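Cerato-platanin-like protein (Moniliophthora perniciosa, PDB 3SUL) is a secreted fungal protein of the cerato-platanin family, built on a double-psi beta-barrel, whose molecular function has not been established. Local coordinates at residues S59-Y64 with H76-V80; Q65-S69 with L97-Q101. All coordinates share one frame; numbering follows the deposited sequence.

Contacts 1 and 2 share one strand, 63-68, contact 1 using its earlier part and contact 2 its later part. Contact 1 (59-64 with 76-80) pairs the incoming turn and first residues of that strand with its hairpin partner 73-80; contact 2 (65-69 with 97-101) sets its far half against the C-terminal end of helix 91-98. Their centres lie about 17 Å apart, the first nearer the middle of the chain. Along the sequence the segments alternate, 59-64, 65-69, 76-80, 97-101, and the two contacts touch where V77 CG2 packs on I66 CD1 at 3.7 Å. One strand of the cerato-platanin barrel is thus joined to 73-80 along one edge and packed by side chains against a helix end.

Contact 1: S59-Y64 with H76-V80; sequences SCGTCY and HVVGV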
loop_
_atom_site.group_PDB
_atom_site.type_symbol
_atom_site.label_atom_id
_atom_site.label_comp_id
_atom_site.label_asym_id
_atom_site.label_seq_id
_atom_site.Cartn_x
_atom_site.Cartn_y
_atom_site.Cartn_z
ATOM N N SER A 59 -12.517 0.074 2.805
ATOM C CA SER A 59 -11.393 0.301 1.887
ATOM C C SER A 59 -10.244 -0.707 2.139
ATOM O O SER A 59 -9.242 -0.680 1.442
ATOM C CB SER A 59 -10.818 1.714 2.057
ATOM O OG SER A 59 -11.609 2.705 1.381
ATOM N N CYS A 60 -10.351 -1.516 3.190
ATOM C CA CYS A 60 -9.287 -2.487 3.489
ATOM C C CYS A 60 -9.178 -3.443 2.317
ATOM O O CYS A 60 -10.184 -3.982 1.818
ATOM C CB CYS A 60 -9.677 -3.350 4.694
ATOM S SG CYS A 60 -9.171 -2.510 6.159
ATOM N N GLY A 61 -7.936 -3.695 1.878
ATOM C CA GLY A 61 -7.835 -4.605 0.765
ATOM C C GLY A 61 -8.162 -4.025 -0.592
ATOM O O GLY A 61 -8.320 -4.778 -1.557
ATOM N N THR A 62 -8.290 -2.728 -0.674
ATOM C CA THR A 62 -8.494 -2.139 -2.010
ATOM C C THR A 62 -7.173 -1.950 -2.684
ATOM O O THR A 62 -6.131 -1.845 -2.077
ATOM C CB THR A 62 -9.219 -0.784 -1.911
ATOM O OG1 THR A 62 -8.640 0.018 -0.880
ATOM C CG2 THR A 62 -10.606 -1.097 -1.624
ATOM N N CYS A 63 -7.264 -1.807 -3.970
ATOM C CA CYS A 63 -6.080 -1.796 -4.828
ATOM C C CYS A 63 -5.918 -0.408 -5.519
ATOM O O CYS A 63 -6.860 0.103 -6.136
ATOM C CB CYS A 63 -6.272 -2.894 -5.796
ATOM S SG CYS A 63 -4.963 -3.044 -7.055
ATOM N N TYR A 64 -4.726 0.135 -5.439
ATOM C CA TYR A 64 -4.482 1.439 -6.035
ATOM C C TYR A 64 -3.419 1.310 -7.082
ATOM O O TYR A 64 -2.379 0.634 -6.876
ATOM C CB TYR A 64 -4.034 2.470 -5.016
ATOM C CG TYR A 64 -5.156 2.664 -4.054
ATOM C CD1 TYR A 64 -6.122 3.706 -4.214
ATOM C CD2 TYR A 64 -5.302 1.766 -3.015
ATOM C CE1 TYR A 64 -7.186 3.827 -3.302
ATOM C CE2 TYR A 64 -6.340 1.879 -2.130
ATOM C CZ TYR A 64 -7.275 2.897 -2.256
ATOM O OH TYR A 64 -8.294 2.908 -1.285
ATOM N N HIS A 76 1.148 -1.116 -8.200
ATOM C CA HIS A 76 -0.107 -1.405 -7.542
ATOM C C HIS A 76 0.113 -1.637 -6.062
ATOM O O HIS A 76 1.034 -2.331 -5.639
ATOM C CB HIS A 76 -0.763 -2.584 -8.195
ATOM C CG HIS A 76 -1.238 -2.282 -9.577
ATOM N ND1 HIS A 76 -0.429 -2.405 -10.693
ATOM C CD2 HIS A 76 -2.448 -1.864 -10.027
ATOM C CE1 HIS A 76 -1.132 -2.071 -11.767
ATOM N NE2 HIS A 76 -2.356 -1.724 -11.388
ATOM N N VAL A 77 -0.683 -0.990 -5.260
ATOM C CA VAL A 77 -0.586 -1.121 -3.812
ATOM C C VAL A 77 -1.928 -1.529 -3.250
ATOM O O VAL A 77 -2.976 -0.984 -3.612
ATOM C CB VAL A 77 -0.045 0.222 -3.202
ATOM C CG1 VAL A 77 -0.059 0.133 -1.675
ATOM C CG2 VAL A 77 1.383 0.451 -3.759
ATOM N N VAL A 78 -1.901 -2.486 -2.321
ATOM C CA VAL A 78 -3.116 -2.894 -1.618
ATOM C C VAL A 78 -3.112 -2.122 -0.324
ATOM O O VAL A 78 -2.122 -2.154 0.447
ATOM C CB VAL A 78 -3.113 -4.350 -1.282
ATOM C CG1 VAL A 78 -4.400 -4.725 -0.480
ATOM C CG2 VAL A 78 -3.114 -5.090 -2.572
ATOM N N GLY A 79 -4.214 -1.434 -0.111
ATOM C CA GLY A 79 -4.364 -0.583 1.127
ATOM C C GLY A 79 -4.660 -1.555 2.272
ATOM O O GLY A 79 -5.566 -2.374 2.188
ATOM N N VAL A 80 -3.845 -1.501 3.339
ATOM C CA VAL A 80 -4.065 -2.452 4.424
ATOM C C VAL A 80 -3.982 -1.759 5.758
ATOM O O VAL A 80 -4.139 -2.410 6.767
ATOM C CB VAL A 80 -3.027 -3.585 4.426
ATOM C CG1 VAL A 80 -3.041 -4.318 3.099
ATOM C CG2 VAL A 80 -1.620 -3.055 4.672
#
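Y64 and V77 form an antiparallel hydrogen-bonded pair: Y64 N gives to V77 O at 2.8 Å, and V77 N returns a bond to Y64 O at 2.9 Å. C63 and V78 follow as a non-hydrogen-bonded pair. Beyond them G79 N donates to T62 O at 2.8 Å and 169°, and G61 N reaches G79 O at 2.7 Å, so main-chain hydrogen bonding, though not regular bridge pairing, continues into the turn before strand 63-68.

That turn, type II from S59 to T62, places G61 at phi 78°, where a side chain would jam against the preceding carbonyl. The turn is closed by T62 N, which donates to S59 O at 3.1 Å. CA-H...O contacts supplement these bonds, V78 CA lying 3.2 Å from T62 O, the acceptor of G79 N.

Side chains divide between two faces. C63 and V78 share one; V78 CG1, anti to the backbone N (chi1 178°), rests on G61 CA at 3.7 Å. On the other lie V77 and Y64, whose ring turns an edge to V77 O and meets F87 edge-to-face, while its hydroxyl is hydrogen-bonded to T51.

Disulfides C60-C24 and C63-C120 tie the turn and the strand start to distant parts of the chain. Paired main-chain polar groups and two covalent links thus fasten this buried half of the 63-68/73-80 hairpin, consistent with a segment of the barrel that has little freedom to move.

Contact 2: Q65-S69 with L97-Q101; sequences QITWS and LTNGQ
A chi1 of -170° carries the W68 indole away from its own N and beside the last turn of helix 91-98, while T98 at chi1 61° sends CG2 anti to its own carbonyl carbon and over one indole face. The methyl sits 3.9 Å from the centroid of the six-membered ring, 21° off the normal, a CH-pi contact displaced toward the rim. At the ring's edge, near its plane, W68 CE3 is 3.5 Å from L97 O, a carbonyl that also accepts a hydrogen bond from T71. Here the helix ends in a Schellman motif, N99 having positive phi; in an overlapping ST motif, Q101 N donates to T98 OG1 at 2.9 Å, and that hydroxyl is also hydrogen-bonded to M94 O. An alanine in place of W68 would remove the indole and is likely to leave the T98 methyl without its aromatic partner and a gap beside the helix end. Alongside the strand, L97 turns its branches toward I66 and the W68 CB: CD2 approaches W68 CB at 4.0 Å and I66 O at 3.5 Å, and CD1 meets I66 CG2 at 4.0 Å, the two side chains crossing at about a right angle. L6 of strand 4-8 touches both I66 and L97.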
loop_
_atom_site.group_PDB
_atom_site.type_symbol
_atom_site.label_atom_id
_atom_site.label_comp_id
_atom_site.label_asym_id
_atom_site.label_seq_id
_atom_site.Cartn_x
_atom_site.Cartn_y
_atom_site.Cartn_z
ATOM N N GLN A 65 -3.711 1.892 -8.229
ATOM C CA GLN A 65 -2.682 1.942 -9.227
ATOM C C GLN A 65 -2.078 3.307 -9.005
ATOM O O GLN A 65 -2.786 4.325 -9.078
ATOM C CB GLN A 65 -3.379 1.736 -10.558
ATOM C CG GLN A 65 -2.519 1.962 -11.699
ATOM C CD GLN A 65 -3.345 2.339 -12.941
ATOM O OE1 GLN A 65 -4.056 1.517 -13.471
ATOM N NE2 GLN A 65 -3.280 3.604 -13.350
ATOM N N ILE A 66 -0.760 3.343 -8.709
ATOM C CA ILE A 66 -0.070 4.580 -8.291
ATOM C C ILE A 66 1.047 4.880 -9.252
ATOM O O ILE A 66 1.878 4.028 -9.512
ATOM C CB ILE A 66 0.568 4.442 -6.951
ATOM C CG1 ILE A 66 -0.448 3.939 -5.924
ATOM C CG2 ILE A 66 1.334 5.762 -6.590
ATOM C CD1 ILE A 66 0.080 3.880 -4.485
ATOM N N THR A 67 1.102 6.120 -9.722
ATOM C CA THR A 67 2.090 6.552 -10.710
ATOM C C THR A 67 2.878 7.776 -10.230
ATOM O O THR A 67 2.336 8.637 -9.616
ATOM C CB THR A 67 1.407 6.840 -12.086
ATOM O OG1 THR A 67 0.617 5.711 -12.494
ATOM C CG2 THR A 67 2.449 7.261 -13.139
ATOM N N TRP A 68 4.178 7.769 -10.477
ATOM C CA TRP A 68 4.999 8.895 -10.175
ATOM C C TRP A 68 5.412 9.551 -11.449
ATOM O O TRP A 68 6.070 8.903 -12.284
ATOM C CB TRP A 68 6.274 8.442 -9.489
ATOM C CG TRP A 68 7.031 9.595 -8.949
ATOM C CD1 TRP A 68 6.498 10.645 -8.317
ATOM C CD2 TRP A 68 8.438 9.826 -9.027
ATOM N NE1 TRP A 68 7.474 11.514 -7.951
ATOM C CE2 TRP A 68 8.681 11.041 -8.386
ATOM C CE3 TRP A 68 9.512 9.126 -9.585
ATOM C CZ2 TRP A 68 9.961 11.586 -8.265
ATOM C CZ3 TRP A 68 10.796 9.664 -9.467
ATOM C CH2 TRP A 68 11.000 10.888 -8.822
ATOM N N SER A 69 5.047 10.822 -11.552
ATOM C CA SER A 69 5.476 11.641 -12.702
ATOM C C SER A 69 6.978 11.736 -12.915
ATOM O O SER A 69 7.401 11.994 -14.050
ATOM C CB SER A 69 4.917 13.049 -12.597
ATOM O OG SER A 69 3.538 13.043 -12.789
ATOM N N LEU A 97 8.868 2.837 -7.881
ATOM C CA LEU A 97 8.268 4.044 -8.409
ATOM C C LEU A 97 9.331 5.011 -8.859
ATOM O O LEU A 97 9.154 5.615 -9.911
ATOM C CB LEU A 97 7.401 4.732 -7.368
ATOM C CG LEU A 97 5.907 4.429 -7.284
ATOM C CD1 LEU A 97 5.218 5.185 -6.154
ATOM C CD2 LEU A 97 5.157 4.700 -8.614
ATOM N N THR A 98 10.442 5.122 -8.094
ATOM C CA THR A 98 11.442 6.174 -8.321
ATOM C C THR A 98 12.744 5.712 -8.940
ATOM O O THR A 98 13.653 6.494 -9.060
ATOM C CB THR A 98 11.767 6.898 -7.069
ATOM O OG1 THR A 98 12.323 5.972 -6.126
ATOM C CG2 THR A 98 10.462 7.408 -6.486
ATOM N N ASN A 99 12.791 4.468 -9.406
ATOM C CA ASN A 99 14.001 3.932 -9.980
ATOM C C ASN A 99 15.175 4.109 -8.994
ATOM O O ASN A 99 16.248 4.670 -9.313
ATOM C CB ASN A 99 14.214 4.487 -11.387
ATOM C CG ASN A 99 13.450 3.661 -12.454
ATOM O OD1 ASN A 99 13.172 2.464 -12.262
ATOM N ND2 ASN A 99 13.119 4.306 -13.580
ATOM N N GLY A 100 14.870 3.685 -7.766
ATOM C CA GLY A 100 15.826 3.497 -6.687
ATOM C C GLY A 100 16.137 4.764 -5.922
ATOM O O GLY A 100 17.288 4.950 -5.513
ATOM N N GLN A 101 15.159 5.657 -5.740
ATOM C CA GLN A 101 15.414 6.955 -5.079
ATOM C C GLN A 101 14.493 7.112 -3.912
ATOM O O GLN A 101 14.142 8.205 -3.481
ATOM C CB GLN A 101 15.188 8.138 -6.025
ATOM C CG GLN A 101 16.000 8.043 -7.259
ATOM C CD GLN A 101 15.772 9.232 -8.123
ATOM O OE1 GLN A 101 14.771 9.305 -8.884
ATOM N NE2 GLN A 101 16.665 10.208 -7.995
#